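Local coordinates for uncharacterized protein Atu2773 (Agrobacterium tumefaciens, PDB 2QV5) that is of unknown function but belongs to the divergent polysaccharide deacetylase family, and so may remove acetyl groups from a polysaccharide, at residues A[6-17]-A[151-159]. Numbering follows the deposited sequence.
Sequences LPVVGADGLRPM and IGKRGLLFL
Arg-154 and the carbonyl of Pro-7 illustrate how a long side chain can lie along a single backbone oxygen and then bond it with its tip. With CG anti to its own carbonyl carbon (chi1 -64°), the chain runs fully extended as far as NE. CB of Arg-154 begins the path 3.4 Å from Pro-7 O; CG and CD then pass alongside the same oxygen. At the tip NH1 of Arg-154 donates a nearly straight hydrogen bond of 3.1 Å to Pro-7 O, which lies in the guanidinium plane, at its edge. Leu-6 covers one face, its CD1 3.7 Å from NH2 of Arg-154, while NE forms a salt bridge with Asp-150; two polar bonds at different nitrogens thus limit the group's rotation.

The loop that receives the N-terminal segment joins helix 141-153 to strand 157-160, closing a beta-alpha-beta crossover from strand 128-131 in the parallel sheet of this deacetylase-like domain. At its bend Gly-155, with positive phi, is closely approached by Val-9, Arg-15 and Pro-16. Gly-155 O accepts a hydrogen bond from Met-17 N at 3.2 Å, in the short helix 16-19, and CG of Met-17 lies against that oxygen too. Further along, the thioether bends at chi3 (-65°) and brings Met-17 CE to 4.0 Å from Leu-157 CB. The fork of Leu-156 reaches two prolines: CD1 meets Pro-7 CG, and CD2 of Leu-156 lies 3.8 Å from Pro-16 CB. One water accepts from Val-9 N and donates to Lys-153 O, bridging the two backbones.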
# COMPACT_ATOMS: atom_id res chain seq x y z
N LEU A 6 15.97 -6.74 -7.00
CA LEU A 6 15.10 -6.88 -5.84
C LEU A 6 15.60 -5.94 -4.74
O LEU A 6 16.81 -5.71 -4.63
CB LEU A 6 15.10 -8.32 -5.35
CG LEU A 6 14.73 -9.43 -6.34
CD1 LEU A 6 14.85 -10.77 -5.64
CD2 LEU A 6 13.33 -9.23 -6.88
N PRO A 7 14.68 -5.39 -3.93
CA PRO A 7 15.14 -4.61 -2.78
C PRO A 7 15.86 -5.50 -1.75
O PRO A 7 15.48 -6.65 -1.54
CB PRO A 7 13.86 -3.98 -2.19
CG PRO A 7 12.72 -4.54 -2.95
CD PRO A 7 13.21 -5.45 -4.04
N VAL A 8 16.92 -4.95 -1.18
CA VAL A 8 17.68 -5.59 -0.12
C VAL A 8 18.04 -4.54 0.92
O VAL A 8 18.08 -3.35 0.62
CB VAL A 8 18.99 -6.29 -0.64
CG1 VAL A 8 18.70 -7.67 -1.18
CG2 VAL A 8 19.72 -5.43 -1.67
N VAL A 9 18.30 -5.01 2.13
CA VAL A 9 18.89 -4.18 3.17
C VAL A 9 20.34 -3.97 2.76
O VAL A 9 21.02 -4.92 2.37
CB VAL A 9 18.80 -4.89 4.53
CG1 VAL A 9 19.44 -4.07 5.63
CG2 VAL A 9 17.36 -5.19 4.87
N GLY A 10 20.80 -2.71 2.82
CA GLY A 10 22.19 -2.38 2.51
C GLY A 10 23.22 -2.97 3.46
O GLY A 10 22.88 -3.53 4.50
N ALA A 11 24.50 -2.83 3.08
CA ALA A 11 25.61 -3.34 3.90
C ALA A 11 25.63 -2.64 5.27
O ALA A 11 25.92 -3.26 6.29
CB ALA A 11 26.94 -3.16 3.18
N ASP A 12 25.27 -1.36 5.28
CA ASP A 12 25.20 -0.59 6.51
C ASP A 12 23.93 -0.84 7.33
O ASP A 12 23.79 -0.31 8.43
CB ASP A 12 25.37 0.92 6.22
CG ASP A 12 24.30 1.49 5.28
OD1 ASP A 12 23.39 0.75 4.81
OD2 ASP A 12 24.39 2.71 5.01
N GLY A 13 23.00 -1.63 6.80
CA GLY A 13 21.75 -1.90 7.49
C GLY A 13 20.59 -1.01 7.08
O GLY A 13 19.50 -1.12 7.64
N LEU A 14 20.80 -0.12 6.12
CA LEU A 14 19.71 0.77 5.72
C LEU A 14 18.65 -0.01 4.91
O LEU A 14 18.97 -0.76 3.99
CB LEU A 14 20.21 2.00 4.96
CG LEU A 14 19.19 3.13 4.76
CD1 LEU A 14 18.85 3.87 6.06
CD2 LEU A 14 19.68 4.11 3.74
N ARG A 15 17.40 0.18 5.31
CA ARG A 15 16.26 -0.56 4.79
C ARG A 15 15.58 0.31 3.73
O ARG A 15 15.58 1.53 3.85
CB ARG A 15 15.28 -0.84 5.93
CG ARG A 15 15.84 -1.80 6.96
CD ARG A 15 14.91 -1.94 8.15
NE ARG A 15 14.91 -0.72 8.95
CZ ARG A 15 14.17 -0.52 10.03
NH1 ARG A 15 13.36 -1.49 10.47
NH2 ARG A 15 14.24 0.63 10.69
N PRO A 16 15.01 -0.32 2.69
CA PRO A 16 14.15 0.40 1.73
C PRO A 16 13.07 1.26 2.39
O PRO A 16 12.84 2.39 1.95
CB PRO A 16 13.51 -0.73 0.92
CG PRO A 16 14.51 -1.82 0.96
CD PRO A 16 15.20 -1.73 2.30
N MET A 17 12.48 0.76 3.47
CA MET A 17 11.44 1.50 4.19
C MET A 17 11.92 2.80 4.87
O MET A 17 11.11 3.65 5.18
CB MET A 17 10.72 0.60 5.19
CG MET A 17 11.55 0.09 6.36
SD MET A 17 10.50 -0.99 7.39
CE MET A 17 9.32 0.14 8.00
N ILE A 151 9.61 -10.70 2.41
CA ILE A 151 9.38 -9.25 2.46
C ILE A 151 10.07 -8.63 3.68
O ILE A 151 10.75 -7.60 3.55
CB ILE A 151 7.85 -8.92 2.45
CG1 ILE A 151 7.23 -9.34 1.12
CG2 ILE A 151 7.60 -7.41 2.68
CD1 ILE A 151 5.75 -9.63 1.20
N GLY A 152 9.93 -9.29 4.84
CA GLY A 152 10.49 -8.81 6.09
C GLY A 152 12.01 -8.69 6.06
O GLY A 152 12.56 -7.68 6.52
N LYS A 153 12.68 -9.68 5.47
CA LYS A 153 14.14 -9.73 5.44
C LYS A 153 14.77 -8.69 4.50
O LYS A 153 15.95 -8.36 4.65
CB LYS A 153 14.64 -11.14 5.10
CG LYS A 153 14.84 -11.39 3.61
CD LYS A 153 15.15 -12.84 3.30
CE LYS A 153 15.16 -13.07 1.80
NZ LYS A 153 14.82 -14.48 1.48
N ARG A 154 13.98 -8.18 3.56
CA ARG A 154 14.44 -7.19 2.58
C ARG A 154 14.23 -5.77 3.05
O ARG A 154 14.44 -4.83 2.28
CB ARG A 154 13.71 -7.38 1.25
CG ARG A 154 14.03 -8.70 0.65
CD ARG A 154 13.26 -8.93 -0.63
NE ARG A 154 13.57 -10.27 -1.09
CZ ARG A 154 14.67 -10.61 -1.75
NH1 ARG A 154 15.59 -9.70 -2.08
NH2 ARG A 154 14.85 -11.87 -2.09
N GLY A 155 13.81 -5.62 4.29
CA GLY A 155 13.67 -4.29 4.88
C GLY A 155 12.45 -3.53 4.39
O GLY A 155 12.44 -2.30 4.41
N LEU A 156 11.43 -4.26 3.96
CA LEU A 156 10.20 -3.68 3.47
C LEU A 156 9.09 -3.83 4.52
O LEU A 156 9.08 -4.80 5.29
CB LEU A 156 9.74 -4.37 2.18
CG LEU A 156 10.65 -4.33 0.94
CD1 LEU A 156 10.32 -5.48 -0.02
CD2 LEU A 156 10.50 -2.98 0.25
N LEU A 157 8.16 -2.88 4.52
CA LEU A 157 6.97 -2.97 5.37
C LEU A 157 5.88 -3.70 4.62
O LEU A 157 5.91 -3.75 3.40
CB LEU A 157 6.49 -1.57 5.77
CG LEU A 157 5.91 -0.61 4.73
CD1 LEU A 157 4.42 -0.79 4.50
CD2 LEU A 157 6.16 0.77 5.25
N PHE A 158 4.93 -4.27 5.35
CA PHE A 158 3.76 -4.95 4.77
C PHE A 158 2.49 -4.21 5.23
O PHE A 158 2.19 -4.14 6.42
CB PHE A 158 3.73 -6.42 5.23
CG PHE A 158 2.65 -7.26 4.59
CD1 PHE A 158 2.96 -8.09 3.51
CD2 PHE A 158 1.35 -7.26 5.08
CE1 PHE A 158 1.97 -8.88 2.91
CE2 PHE A 158 0.36 -8.04 4.48
CZ PHE A 158 0.67 -8.85 3.40
N LEU A 159 1.75 -3.65 4.28
CA LEU A 159 0.49 -3.01 4.59
C LEU A 159 -0.65 -3.94 4.16
O LEU A 159 -0.78 -4.31 3.00
CB LEU A 159 0.39 -1.63 3.91
CG LEU A 159 -0.92 -0.86 4.13
CD1 LEU A 159 -1.06 -0.37 5.57
CD2 LEU A 159 -1.05 0.28 3.16
O HOH W 1 17.87 -7.96 2.48